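Local coordinates for protein Non-ribosomal peptide synthetase (Streptomyces halstedii, PDB 3WV4) that is the N-terminal domain of a non-ribosomal peptide synthetase and belongs to the AMP-binding (ANL) superfamily, at residues A[287-299]-A[317-331]. Sequence-based numbering, arbitrary orientation.
Sequences IVPSLASMLTTLI and AALPQVTIDALRSAF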
ATOM      1  N   ILE A 287      -2.887  11.645   2.329  1.00 29.25           N
ATOM      2  CA  ILE A 287      -2.703  12.724   1.366  1.00 32.42           C
ATOM      3  C   ILE A 287      -1.260  12.799   0.854  1.00 33.88           C
ATOM      4  O   ILE A 287      -0.348  12.157   1.388  1.00 33.57           O
ATOM      5  CB  ILE A 287      -2.998  14.114   2.006  1.00 34.52           C
ATOM      6  CG1 ILE A 287      -2.097  14.311   3.230  1.00 35.95           C
ATOM      7  CG2 ILE A 287      -4.462  14.236   2.391  1.00 34.45           C
ATOM      8  CD1 ILE A 287      -2.007  15.750   3.677  1.00 37.37           C
ATOM      9  N   VAL A 288      -1.101  13.658  -0.147  1.00 37.46           N
ATOM     10  CA  VAL A 288       0.154  14.065  -0.746  1.00 39.95           C
ATOM     11  C   VAL A 288       0.063  15.602  -0.865  1.00 40.55           C
ATOM     12  O   VAL A 288      -1.053  16.150  -0.872  1.00 35.12           O
ATOM     13  CB  VAL A 288       0.240  13.344  -2.120  1.00 41.52           C
ATOM     14  CG1 VAL A 288       1.271  13.941  -3.044  1.00 50.49           C
ATOM     15  CG2 VAL A 288       0.492  11.868  -1.933  1.00 41.36           C
ATOM     16  N   PRO A 289       1.219  16.329  -0.876  1.00 43.02           N
ATOM     17  CA  PRO A 289       1.113  17.799  -0.896  1.00 41.82           C
ATOM     18  C   PRO A 289       0.090  18.347  -1.893  1.00 44.24           C
ATOM     19  O   PRO A 289      -0.704  19.251  -1.537  1.00 42.82           O
ATOM     20  CB  PRO A 289       2.524  18.236  -1.243  1.00 43.21           C
ATOM     21  CG  PRO A 289       3.365  17.209  -0.537  1.00 45.96           C
ATOM     22  CD  PRO A 289       2.624  15.908  -0.738  1.00 44.18           C
ATOM     23  N   SER A 290       0.095  17.790  -3.107  1.00 40.72           N
ATOM     24  CA  SER A 290      -0.750  18.306  -4.162  1.00 42.51           C
ATOM     25  C   SER A 290      -2.222  18.133  -3.782  1.00 38.24           C
ATOM     26  O   SER A 290      -2.970  19.094  -3.824  1.00 39.79           O
ATOM     27  CB  SER A 290      -0.404  17.720  -5.527  1.00 41.51           C
ATOM     28  OG  SER A 290      -0.879  16.383  -5.619  1.00 45.88           O
ATOM     29  N   LEU A 291      -2.614  16.952  -3.329  1.00 37.09           N
ATOM     30  CA  LEU A 291      -3.972  16.753  -2.804  1.00 39.81           C
ATOM     31  C   LEU A 291      -4.336  17.625  -1.580  1.00 39.72           C
ATOM     32  O   LEU A 291      -5.473  18.089  -1.446  1.00 39.61           O
ATOM     33  CB  LEU A 291      -4.185  15.280  -2.454  1.00 40.65           C
ATOM     34  CG  LEU A 291      -5.599  14.839  -2.084  1.00 43.14           C
ATOM     35  CD1 LEU A 291      -6.616  15.302  -3.103  1.00 43.79           C
ATOM     36  CD2 LEU A 291      -5.669  13.310  -1.932  1.00 44.04           C
ATOM     37  N   ALA A 292      -3.393  17.831  -0.670  1.00 39.90           N
ATOM     38  CA  ALA A 292      -3.670  18.695   0.496  1.00 40.56           C
ATOM     39  C   ALA A 292      -3.990  20.185   0.111  1.00 44.77           C
ATOM     40  O   ALA A 292      -4.953  20.769   0.634  1.00 43.21           O
ATOM     41  CB  ALA A 292      -2.513  18.631   1.444  1.00 36.39           C
ATOM     42  N   SER A 293      -3.180  20.785  -0.777  1.00 45.76           N
ATOM     43  CA  SER A 293      -3.398  22.168  -1.253  1.00 48.27           C
ATOM     44  C   SER A 293      -4.741  22.296  -1.946  1.00 47.99           C
ATOM     45  O   SER A 293      -5.484  23.224  -1.683  1.00 53.55           O
ATOM     46  CB  SER A 293      -2.355  22.595  -2.278  1.00 51.08           C
ATOM     47  OG  SER A 293      -1.110  22.072  -1.952  1.00 55.37           O
ATOM     48  N   MET A 294      -5.056  21.351  -2.801  1.00 43.87           N
ATOM     49  CA  MET A 294      -6.366  21.331  -3.456  1.00 47.61           C
ATOM     50  C   MET A 294      -7.486  21.317  -2.399  1.00 49.04           C
ATOM     51  O   MET A 294      -8.476  22.048  -2.531  1.00 48.03           O
ATOM     52  CB  MET A 294      -6.490  20.111  -4.354  1.00 49.96           C
ATOM     53  CG  MET A 294      -7.585  20.157  -5.422  1.00 57.37           C
ATOM     54  SD  MET A 294      -8.053  18.522  -6.105  1.00 70.35           S
ATOM     55  CE  MET A 294      -6.462  17.696  -6.348  1.00 71.10           C
ATOM     56  N   LEU A 295      -7.332  20.478  -1.365  1.00 43.37           N
ATOM     57  CA  LEU A 295      -8.319  20.413  -0.296  1.00 43.53           C
ATOM     58  C   LEU A 295      -8.480  21.738   0.496  1.00 44.63           C
ATOM     59  O   LEU A 295      -9.579  22.125   0.853  1.00 44.67           O
ATOM     60  CB  LEU A 295      -8.007  19.262   0.686  1.00 40.29           C
ATOM     61  CG  LEU A 295      -9.072  18.963   1.792  1.00 40.87           C
ATOM     62  CD1 LEU A 295     -10.507  19.035   1.288  1.00 38.08           C
ATOM     63  CD2 LEU A 295      -8.900  17.638   2.537  1.00 43.20           C
ATOM     64  N   THR A 296      -7.391  22.420   0.779  1.00 45.95           N
ATOM     65  CA  THR A 296      -7.463  23.686   1.516  1.00 49.49           C
ATOM     66  C   THR A 296      -8.078  24.816   0.644  1.00 53.45           C
ATOM     67  O   THR A 296      -8.878  25.618   1.128  1.00 59.41           O
ATOM     68  CB  THR A 296      -6.075  24.094   1.975  1.00 47.41           C
ATOM     69  OG1 THR A 296      -5.207  24.116   0.842  1.00 50.19           O
ATOM     70  CG2 THR A 296      -5.530  23.077   3.022  1.00 46.89           C
ATOM     71  N   THR A 297      -7.712  24.836  -0.636  1.00 48.14           N
ATOM     72  CA  THR A 297      -8.315  25.685  -1.668  1.00 48.65           C
ATOM     73  C   THR A 297      -9.854  25.443  -1.789  1.00 50.56           C
ATOM     74  O   THR A 297     -10.641  26.407  -1.742  1.00 42.83           O
ATOM     75  CB  THR A 297      -7.565  25.430  -2.994  1.00 48.98           C
ATOM     76  OG1 THR A 297      -6.198  25.827  -2.819  1.00 45.21           O
ATOM     77  CG2 THR A 297      -8.162  26.175  -4.173  1.00 49.51           C
ATOM     78  N   LEU A 298     -10.264  24.167  -1.855  1.00 49.57           N
ATOM     79  CA  LEU A 298     -11.693  23.808  -1.971  1.00 54.40           C
ATOM     80  C   LEU A 298     -12.537  24.129  -0.726  1.00 56.24           C
ATOM     81  O   LEU A 298     -13.750  24.381  -0.821  1.00 57.20           O
ATOM     82  CB  LEU A 298     -11.902  22.327  -2.308  1.00 51.52           C
ATOM     83  CG  LEU A 298     -11.723  21.750  -3.704  1.00 51.44           C
ATOM     84  CD1 LEU A 298     -10.717  22.493  -4.545  1.00 51.76           C
ATOM     85  CD2 LEU A 298     -11.348  20.272  -3.623  1.00 50.12           C
ATOM     86  N   ILE A 299     -11.907  24.101   0.436  1.00 60.96           N
ATOM     87  CA  ILE A 299     -12.660  24.214   1.696  1.00 59.84           C
ATOM     88  C   ILE A 299     -13.191  25.628   1.927  1.00 60.33           C
ATOM     89  O   ILE A 299     -14.262  25.781   2.503  1.00 59.90           O
ATOM     90  CB  ILE A 299     -11.844  23.699   2.901  1.00 55.86           C
ATOM     91  CG1 ILE A 299     -12.779  23.296   4.045  1.00 54.29           C
ATOM     92  CG2 ILE A 299     -10.805  24.707   3.346  1.00 56.18           C
ATOM     93  CD1 ILE A 299     -13.624  22.079   3.768  1.00 52.56           C
ATOM     94  N   ALA A 317       6.132  13.239   0.241  1.00 59.26           N
ATOM     95  CA  ALA A 317       7.008  14.451   0.246  1.00 54.28           C
ATOM     96  C   ALA A 317       6.623  15.508   1.260  1.00 49.93           C
ATOM     97  O   ALA A 317       5.498  15.593   1.660  1.00 56.58           O
ATOM     98  CB  ALA A 317       7.035  15.095  -1.137  1.00 55.17           C
ATOM     99  N   ALA A 318       7.582  16.323   1.643  1.00 46.14           N
ATOM    100  CA  ALA A 318       7.413  17.352   2.629  1.00 46.06           C
ATOM    101  C   ALA A 318       6.148  18.169   2.426  1.00 46.66           C
ATOM    102  O   ALA A 318       5.842  18.657   1.334  1.00 48.05           O
ATOM    103  CB  ALA A 318       8.639  18.272   2.627  1.00 47.69           C
ATOM    104  N   LEU A 319       5.407  18.310   3.504  1.00 44.64           N
ATOM    105  CA  LEU A 319       4.207  19.099   3.521  1.00 41.32           C
ATOM    106  C   LEU A 319       4.624  20.447   4.091  1.00 43.66           C
ATOM    107  O   LEU A 319       5.205  20.483   5.173  1.00 49.39           O
ATOM    108  CB  LEU A 319       3.203  18.394   4.430  1.00 41.59           C
ATOM    109  CG  LEU A 319       1.715  18.734   4.280  1.00 36.06           C
ATOM    110  CD1 LEU A 319       1.211  18.445   2.871  1.00 35.33           C
ATOM    111  CD2 LEU A 319       0.950  17.905   5.298  1.00 34.68           C
ATOM    112  N   PRO A 320       4.407  21.546   3.353  1.00 38.97           N
ATOM    113  CA  PRO A 320       4.889  22.859   3.768  1.00 41.01           C
ATOM    114  C   PRO A 320       4.061  23.459   4.870  1.00 44.34           C
ATOM    115  O   PRO A 320       2.871  23.101   5.010  1.00 47.54           O
ATOM    116  CB  PRO A 320       4.766  23.720   2.499  1.00 42.28           C
ATOM    117  CG  PRO A 320       3.750  23.015   1.660  1.00 40.67           C
ATOM    118  CD  PRO A 320       3.803  21.561   2.006  1.00 40.08           C
ATOM    119  N   GLN A 321       4.663  24.360   5.644  1.00 42.05           N
ATOM    120  CA  GLN A 321       3.997  24.836   6.849  1.00 43.70           C
ATOM    121  C   GLN A 321       2.626  25.393   6.518  1.00 44.90           C
ATOM    122  O   GLN A 321       1.666  25.149   7.240  1.00 45.15           O
ATOM    123  CB  GLN A 321       4.797  25.895   7.574  1.00 42.47           C
ATOM    124  CG  GLN A 321       4.308  26.175   8.993  1.00 43.17           C
ATOM    125  CD  GLN A 321       4.285  24.910   9.833  1.00 43.51           C
ATOM    126  OE1 GLN A 321       5.167  24.065   9.713  1.00 46.81           O
ATOM    127  NE2 GLN A 321       3.243  24.733  10.626  1.00 41.00           N
ATOM    128  N   VAL A 322       2.554  26.122   5.417  1.00 41.84           N
ATOM    129  CA  VAL A 322       1.333  26.835   5.067  1.00 43.31           C
ATOM    130  C   VAL A 322       0.166  25.905   4.810  1.00 41.66           C
ATOM    131  O   VAL A 322      -0.955  26.257   5.132  1.00 42.33           O
ATOM    132  CB  VAL A 322       1.480  27.719   3.839  1.00 42.24           C
ATOM    133  CG1 VAL A 322       1.459  29.174   4.251  1.00 42.95           C
ATOM    134  CG2 VAL A 322       2.749  27.382   3.072  1.00 42.19           C
ATOM    135  N   THR A 323       0.438  24.769   4.175  1.00 38.66           N
ATOM    136  CA  THR A 323      -0.590  23.782   3.939  1.00 40.68           C
ATOM    137  C   THR A 323      -1.013  23.174   5.273  1.00 36.69           C
ATOM    138  O   THR A 323      -2.187  23.002   5.527  1.00 34.80           O
ATOM    139  CB  THR A 323      -0.108  22.689   2.983  1.00 42.70           C
ATOM    140  OG1 THR A 323       0.291  23.288   1.763  1.00 45.88           O
ATOM    141  CG2 THR A 323      -1.218  21.671   2.698  1.00 43.18           C
ATOM    142  N   ILE A 324      -0.034  22.901   6.128  1.00 36.05           N
ATOM    143  CA  ILE A 324      -0.306  22.326   7.426  1.00 35.39           C
ATOM    144  C   ILE A 324      -1.279  23.202   8.177  1.00 33.78           C
ATOM    145  O   ILE A 324      -2.288  22.721   8.681  1.00 33.32           O
ATOM    146  CB  ILE A 324       0.978  22.123   8.254  1.00 36.24           C
ATOM    147  CG1 ILE A 324       1.909  21.123   7.543  1.00 37.40           C
ATOM    148  CG2 ILE A 324       0.649  21.606   9.651  1.00 35.02           C
ATOM    149  CD1 ILE A 324       3.340  21.182   8.086  1.00 38.90           C
ATOM    150  N   ASP A 325      -0.985  24.492   8.202  1.00 34.06           N
ATOM    151  CA  ASP A 325      -1.760  25.467   8.939  1.00 35.44           C
ATOM    152  C   ASP A 325      -3.164  25.525   8.378  1.00 35.83           C
ATOM    153  O   ASP A 325      -4.149  25.559   9.138  1.00 33.26           O
ATOM    154  CB  ASP A 325      -1.112  26.855   8.875  1.00 37.92           C
ATOM    155  CG  ASP A 325       0.222  26.954   9.662  1.00 40.63           C
ATOM    156  OD1 ASP A 325       0.533  26.083  10.526  1.00 40.33           O
ATOM    157  OD2 ASP A 325       0.989  27.917   9.371  1.00 41.19           O
ATOM    158  N   ALA A 326      -3.261  25.493   7.055  1.00 35.41           N
ATOM    159  CA  ALA A 326      -4.544  25.642   6.403  1.00 32.47           C
ATOM    160  C   ALA A 326      -5.442  24.442   6.712  1.00 32.48           C
ATOM    161  O   ALA A 326      -6.649  24.576   6.863  1.00 30.11           O
ATOM    162  CB  ALA A 326      -4.334  25.767   4.931  1.00 34.57           C
ATOM    163  N   LEU A 327      -4.832  23.264   6.804  1.00 31.23           N
ATOM    164  CA  LEU A 327      -5.580  22.071   7.071  1.00 30.24           C
ATOM    165  C   LEU A 327      -6.099  22.128   8.495  1.00 29.93           C
ATOM    166  O   LEU A 327      -7.221  21.718   8.760  1.00 28.11           O
ATOM    167  CB  LEU A 327      -4.699  20.840   6.962  1.00 29.04           C
ATOM    168  CG  LEU A 327      -4.420  20.246   5.594  1.00 29.38           C
ATOM    169  CD1 LEU A 327      -3.336  19.199   5.809  1.00 27.02           C
ATOM    170  CD2 LEU A 327      -5.655  19.684   4.876  1.00 29.52           C
ATOM    171  N   ARG A 328      -5.255  22.598   9.403  1.00 30.31           N
ATOM    172  CA  ARG A 328      -5.633  22.624  10.809  1.00 31.83           C
ATOM    173  C   ARG A 328      -6.746  23.629  11.050  1.00 33.09           C
ATOM    174  O   ARG A 328      -7.642  23.393  11.858  1.00 33.20           O
ATOM    175  CB  ARG A 328      -4.443  22.916  11.687  1.00 31.76           C
ATOM    176  CG  ARG A 328      -3.620  21.687  11.952  1.00 33.33           C
ATOM    177  CD  ARG A 328      -2.387  22.034  12.756  1.00 32.43           C
ATOM    178  NE  ARG A 328      -1.576  20.841  12.942  1.00 32.19           N
ATOM    179  CZ  ARG A 328      -0.242  20.821  12.938  1.00 32.43           C
ATOM    180  NH1 ARG A 328       0.431  21.929  12.729  1.00 31.37           N
ATOM    181  NH2 ARG A 328       0.433  19.675  13.146  1.00 33.18           N
ATOM    182  N   SER A 329      -6.689  24.731  10.297  1.00 32.21           N
ATOM    183  CA  SER A 329      -7.689  25.752  10.375  1.00 35.05           C
ATOM    184  C   SER A 329      -9.057  25.254   9.840  1.00 33.98           C
ATOM    185  O   SER A 329     -10.079  25.492  10.452  1.00 31.63           O
ATOM    186  CB  SER A 329      -7.187  26.983   9.612  1.00 36.23           C
ATOM    187  OG  SER A 329      -8.088  28.052   9.689  1.00 39.52           O
ATOM    188  N   ALA A 330      -9.025  24.510   8.746  1.00 33.63           N
ATOM    189  CA  ALA A 330     -10.225  23.959   8.125  1.00 35.35           C
ATOM    190  C   ALA A 330     -10.774  22.750   8.875  1.00 34.75           C
ATOM    191  O   ALA A 330     -11.981  22.610   8.963  1.00 34.91           O
ATOM    192  CB  ALA A 330      -9.958  23.591   6.678  1.00 37.44           C
ATOM    193  N   PHE A 331      -9.894  21.935   9.446  1.00 33.04           N
ATOM    194  CA  PHE A 331     -10.257  20.741  10.215  1.00 31.04           C
ATOM    195  C   PHE A 331      -9.520  20.705  11.563  1.00 31.10           C
ATOM    196  O   PHE A 331      -8.538  19.967  11.714  1.00 30.18           O
ATOM    197  CB  PHE A 331      -9.845  19.542   9.433  1.00 30.46           C
ATOM    198  CG  PHE A 331     -10.357  19.553   8.020  1.00 31.61           C
ATOM    199  CD1 PHE A 331      -9.543  19.919   6.988  1.00 31.42           C
ATOM    200  CD2 PHE A 331     -11.705  19.203   7.743  1.00 33.76           C
ATOM    201  CE1 PHE A 331     -10.022  19.938   5.708  1.00 33.97           C
ATOM    202  CE2 PHE A 331     -12.180  19.197   6.443  1.00 35.62           C
ATOM    203  CZ  PHE A 331     -11.333  19.579   5.413  1.00 34.53           C
TER
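T296 meets A326 through a methyl: CG2 of T296 lies 3.5 Å from CB of A326 and also touches the flank of L327. Its hydroxyl is turned back along its own helix, because chi1 of 54° sets OG1 between the backbone N and the carbonyl carbon, and OG1 bonds to S293 O at 2.7 Å. T323 likewise offers a methyl, CG2, 3.5 Å from CB of A292. Small groups at these points, with I299 CG2 on A330 CB at 3.6 Å, are consistent with the 9.4 Å separation of the axes of helices 289-299 and 321-330, which cross at 46°. Strand 284-287, helix 289-299 and strand 311-314 form a beta-alpha-beta crossover between adjacent parallel strands, and helix 321-330 leads on to parallel strand 335-340. Toward that sheet I287, L295, L327 and F331 are buried: CD1 of I287 packs on CD1 of L327, which also touches V336, I287 crosses L319 at about a right angle, and L295 and I299 obliquely reach the ring of F331, a ring that also meets F312. At the N-terminal end P289 is held closely, its CG 3.4 Å from A318 O. The solvent-facing side is looser and more polar: S293 OG stays 4.2 Å from T323 OG1 and bonds instead to P289 O, above the carbonyl plane.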